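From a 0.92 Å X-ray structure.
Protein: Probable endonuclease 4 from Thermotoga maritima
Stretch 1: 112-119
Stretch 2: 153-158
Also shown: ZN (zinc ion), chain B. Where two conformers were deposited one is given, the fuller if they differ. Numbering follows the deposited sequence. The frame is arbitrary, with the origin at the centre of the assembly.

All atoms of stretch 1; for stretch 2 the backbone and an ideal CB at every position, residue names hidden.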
ATOM      1  N   HIS A 112      -1.428  -7.262  -1.550  1.00  8.37           N
ATOM      2  CA  HIS A 112      -2.262  -7.922  -0.550  1.00  8.88           C
ATOM      3  C   HIS A 112      -1.769  -9.377  -0.467  1.00  8.28           C
ATOM      4  O   HIS A 112      -1.577 -10.018  -1.495  1.00  9.89           O
ATOM      5  CB  HIS A 112      -3.721  -7.906  -0.965  1.00  9.24           C
ATOM      6  CG  HIS A 112      -4.285  -6.529  -1.084  1.00  9.69           C
ATOM      7  ND1 HIS A 112      -5.622  -6.273  -1.206  1.00 12.95           N
ATOM      8  CD2 HIS A 112      -3.688  -5.321  -1.033  1.00  9.91           C
ATOM      9  CE1 HIS A 112      -5.815  -4.966  -1.288  1.00 12.41           C
ATOM     10  NE2 HIS A 112      -4.648  -4.361  -1.236  1.00 10.30           N
ATOM     11  N   PRO A 113      -1.554  -9.903   0.720  1.00  8.24           N
ATOM     12  CA  PRO A 113      -0.973 -11.245   0.828  1.00  8.67           C
ATOM     13  C   PRO A 113      -1.682 -12.322   0.030  1.00  8.42           C
ATOM     14  O   PRO A 113      -1.009 -13.146  -0.603  1.00  9.70           O
ATOM     15  CB  PRO A 113      -1.026 -11.510   2.337  1.00 10.00           C
ATOM     16  CG  PRO A 113      -0.864 -10.135   2.939  1.00 10.10           C
ATOM     17  CD  PRO A 113      -1.681  -9.247   2.044  1.00  9.41           C
ATOM     18  N   GLY A 114      -2.998 -12.343   0.078  1.00  8.84           N
ATOM     19  CA  GLY A 114      -3.759 -13.326  -0.653  1.00  9.94           C
ATOM     20  C   GLY A 114      -4.945 -13.838   0.146  1.00  8.97           C
ATOM     21  O   GLY A 114      -5.164 -13.475   1.303  1.00 10.31           O
ATOM     22  N   SER A 115      -5.715 -14.698  -0.513  1.00  8.70           N
ATOM     23  CA  SER A 115      -6.838 -15.384   0.114  1.00  8.96           C
ATOM     24  C   SER A 115      -6.693 -16.885  -0.094  1.00  9.43           C
ATOM     25  O   SER A 115      -6.479 -17.342  -1.217  1.00  9.18           O
ATOM     26  CB  SER A 115      -8.153 -14.947  -0.467  0.97 10.49           C
ATOM     27  OG  SER A 115      -9.171 -15.856  -0.024  0.97 17.17           O
ATOM     28  N   HIS A 116      -6.851 -17.654   0.993  1.00  9.55           N
ATOM     29  CA  HIS A 116      -6.790 -19.104   0.925  1.00  9.87           C
ATOM     30  C   HIS A 116      -8.098 -19.756   0.543  1.00 10.43           C
ATOM     31  O   HIS A 116      -8.191 -20.979   0.426  1.00 11.24           O
ATOM     32  CB  HIS A 116      -6.280 -19.697   2.231  1.00 10.64           C
ATOM     33  CG  HIS A 116      -7.064 -19.280   3.424  1.00 11.29           C
ATOM     34  ND1 HIS A 116      -8.357 -19.685   3.646  1.00 13.64           N
ATOM     35  CD2 HIS A 116      -6.735 -18.455   4.441  1.00 12.92           C
ATOM     36  CE1 HIS A 116      -8.783 -19.128   4.766  1.00 14.79           C
ATOM     37  NE2 HIS A 116      -7.820 -18.372   5.263  1.00 14.27           N
ATOM     38  N   LEU A 117      -9.131 -18.941   0.351  1.00 22.63           N
ATOM     39  CA  LEU A 117     -10.454 -19.428  -0.074  1.00 32.15           C
ATOM     40  C   LEU A 117     -11.049 -20.526   0.836  1.00 26.73           C
ATOM     41  O   LEU A 117     -11.818 -21.392   0.391  1.00 21.22           O
ATOM     42  CB  LEU A 117     -10.404 -19.905  -1.531  1.00 37.45           C
ATOM     43  CG  LEU A 117     -10.354 -18.789  -2.584  1.00 39.88           C
ATOM     44  CD1 LEU A 117      -8.999 -18.097  -2.591  1.00 40.38           C
ATOM     45  CD2 LEU A 117     -10.683 -19.303  -3.984  1.00 40.71           C
ATOM     46  N   GLY A 118     -10.710 -20.458   2.119  1.00 16.75           N
ATOM     47  CA  GLY A 118     -11.218 -21.386   3.119  1.00 16.34           C
ATOM     48  C   GLY A 118     -10.452 -22.695   3.269  1.00 15.60           C
ATOM     49  O   GLY A 118     -10.973 -23.656   3.811  1.00 21.03           O
ATOM     50  N   THR A 119      -9.208 -22.728   2.804  1.00 13.26           N
ATOM     51  CA  THR A 119      -8.372 -23.925   2.862  1.00 14.05           C
ATOM     52  C   THR A 119      -7.271 -23.848   3.919  1.00 14.34           C
ATOM     53  O   THR A 119      -6.397 -24.717   3.972  1.00 19.00           O
ATOM     54  CB  THR A 119      -7.721 -24.234   1.505  1.00 13.21           C
ATOM     55  OG1 THR A 119      -6.795 -23.199   1.158  1.00 13.12           O
ATOM     56  CG2 THR A 119      -8.773 -24.397   0.418  1.00 14.65           C
ATOM     57  N   UNK A 153     -13.779 -13.207   3.365  1.00 15.86           N
ATOM     58  CA  UNK A 153     -13.524 -14.548   2.904  1.00 15.73           C
ATOM     59  C   UNK A 153     -12.311 -15.143   3.554  1.00 14.73           C
ATOM     60  O   UNK A 153     -12.134 -15.175   4.770  1.00 15.90           O
ATOM     61  CB  UNK A 153     -13.362 -14.566   1.383  1.00 15.73           C
ATOM     62  N   UNK A 154     -11.450 -15.620   2.692  1.00 14.69           N
ATOM     63  CA  UNK A 154     -10.271 -16.273   3.127  1.00 13.25           C
ATOM     64  C   UNK A 154      -9.088 -15.341   3.132  1.00 10.77           C
ATOM     65  O   UNK A 154      -7.980 -15.841   3.101  1.00 11.05           O
ATOM     66  CB  UNK A 154      -9.992 -17.492   2.246  1.00 13.25           C
ATOM     67  N   UNK A 155      -9.277 -14.019   3.230  1.00 10.15           N
ATOM     68  CA  UNK A 155      -8.131 -13.122   3.245  1.00  9.28           C
ATOM     69  C   UNK A 155      -7.187 -13.449   4.387  1.00  8.88           C
ATOM     70  O   UNK A 155      -7.597 -13.718   5.526  1.00 10.03           O
ATOM     71  CB  UNK A 155      -8.595 -11.668   3.349  1.00  9.28           C
ATOM     72  N   UNK A 156      -5.906 -13.358   4.053  1.00  8.53           N
ATOM     73  CA  UNK A 156      -4.801 -13.381   5.002  1.00  8.44           C
ATOM     74  C   UNK A 156      -4.232 -11.977   5.083  1.00  8.15           C
ATOM     75  O   UNK A 156      -4.018 -11.333   4.058  1.00  8.73           O
ATOM     76  CB  UNK A 156      -3.728 -14.393   4.595  1.00  8.44           C
ATOM     77  N   UNK A 157      -3.986 -11.519   6.305  1.00  8.35           N
ATOM     78  CA  UNK A 157      -3.380 -10.225   6.534  1.00  8.21           C
ATOM     79  C   UNK A 157      -4.275  -9.205   7.195  1.00  7.81           C
ATOM     80  O   UNK A 157      -3.946  -8.019   7.167  1.00  8.43           O
ATOM     81  CB  UNK A 157      -2.888  -9.658   5.201  1.00  8.21           C
ATOM     82  N   UNK A 158      -5.378  -9.627   7.817  1.00  8.08           N
ATOM     83  CA  UNK A 158      -6.228  -8.684   8.533  1.00  8.38           C
ATOM     84  C   UNK A 158      -5.679  -8.372   9.929  1.00  8.38           C
ATOM     85  O   UNK A 158      -6.030  -7.344  10.509  1.00  9.44           O
ATOM     86  CB  UNK A 158      -7.649  -9.239   8.642  1.00  8.38           C
TER
HETATM   87 ZN    ZN B 301      -4.063  -2.474  -1.433  0.94  8.66          ZN

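Position 153 sits at the margin of the contact. Its phi/psi of 46/-128 has a positive phi, which by itself favours glycine. The ideal CB points sideways and lies 4.6 Å from Ser-115 OG, so stretch 1 would not exclude a side chain; the backbone gives the stronger argument. The deposited residue is Gly-153, which makes no contact with stretch 1.

At position 154 the backbone angles, -97/24, are open to most residues, so the evidence must come from the neighbours. The ideal CB points toward stretch 1 and falls 2.5 Å from Leu-117 N and 2.9 Å from Ser-115 OG, both clashes, with Gly-118 N tight at 3.1 Å from the same CB. Ser-115 OG already accepts a hydrogen bond from Leu-117 N at 3.1 Å, so the CB would intrude on an occupied polar corner. Only a residue without a side chain suits this place, and Gly-154 is found. Its bare CA lies 3.9 Å from the centroid of the His-116 ring, 22° off the ring normal, a CH-pi contact over the face. Its carbonyl accepts a hydrogen bond from the backbone, His-116 N to Gly-154 O at 3.0 Å and 152°, and also receives a CA-H...O contact, Ser-115 CA to Gly-154 O at 3.2 Å. Water 2 lies 2.6 Å from both Gly-154 N, whose hydrogen it accepts, and Ser-115 OG.

Position 155 pairs with Ser-115 in an antiparallel, non-hydrogen-bonded register, CA to CA 4.1 Å. Phi/psi of -58/140 are ordinary, and the ideal CB, on the same face of the sheet as the Ser-115 side chain, is 5.1 Å from Ser-115 CB and 4.4 Å from Gly-114 O. With no clash there, many polar or modest apolar side chains would suit. The deposited residue is Asn-155, with chi1 at m; its OD1 comes within 3.8 Å of Ser-115 CB, while ND2 is hydrogen-bonded elsewhere in the structure.

Position 156 has extended angles, -108/135. Its amide donates to Gly-114 O at 2.9 Å and 168°, a nearly straight hydrogen bond that any residue but proline could make. The ideal CB is 4.6 Å from Pro-113 CB and 5.1 Å from His-116 CD2, so a side chain here can reach both a proline and a ring edge. Valine, isoleucine or leucine would suit. Ile-156 (m, t) brings CG1 to 3.6 Å from His-116 CD2, near the ring plane, and CG2 to 4.4 Å from Pro-113 CB. Water 1 accepts from Gly-114 N and donates to Ile-156 O, each at 2.9 Å.

At position 157, phi/psi of 113/17 would jam a CB against the preceding carbonyl O, which by itself calls for glycine. The ideal CB would also be tight, 3.1 Å from Pro-113 CG. Gly-157 resolves both, its CA lying 4.4 Å from Pro-113 CG.

Position 158 has its CB out of reach of stretch 1, which therefore sets no preference. It is Tyr-158, with chi1 at p.

Stretch 2, residues 153-158: GGNIGY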
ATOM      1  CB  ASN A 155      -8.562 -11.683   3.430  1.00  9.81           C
ATOM      2  CG  ASN A 155      -9.077 -11.049   2.183  1.00 10.78           C
ATOM      3  OD1 ASN A 155      -9.081 -11.651   1.106  1.00 11.52           O
ATOM      4  ND2 ASN A 155      -9.518  -9.805   2.318  1.00 12.15           N
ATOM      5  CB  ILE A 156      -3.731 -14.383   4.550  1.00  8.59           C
ATOM      6  CG1 ILE A 156      -4.311 -15.793   4.528  1.00 10.05           C
ATOM      7  CG2 ILE A 156      -2.501 -14.294   5.430  1.00 10.25           C
ATOM      8  CD1 ILE A 156      -3.415 -16.818   3.840  1.00 10.89           C
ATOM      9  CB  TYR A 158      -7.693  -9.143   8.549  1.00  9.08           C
ATOM     10  CG  TYR A 158      -7.918 -10.502   9.170  1.00  9.54           C
ATOM     11  CD1 TYR A 158      -8.207 -10.667  10.511  1.00 11.24           C
ATOM     12  CD2 TYR A 158      -7.829 -11.657   8.383  1.00 10.62           C
ATOM     13  CE1 TYR A 158      -8.394 -11.963  11.055  1.00 12.01           C
ATOM     14  CE2 TYR A 158      -8.011 -12.928   8.913  1.00 11.24           C
ATOM     15  CZ  TYR A 158      -8.269 -13.067  10.240  1.00 12.10           C
ATOM     16  OH  TYR A 158      -8.455 -14.310  10.771  1.00 14.33           O
TER
HETATM   17  O   HOH W   1      -4.658 -10.415   1.395  0.92  9.47           O
HETATM   18  O   HOH W   2     -11.569 -14.919   0.146  0.91 22.22           O
HETATM   19  O   HOH W   3      -6.855 -16.246   6.938  0.62 12.28           O
HETATM   20  O   HOH W   4      -5.219  -0.994  -1.041  0.88  8.73           O
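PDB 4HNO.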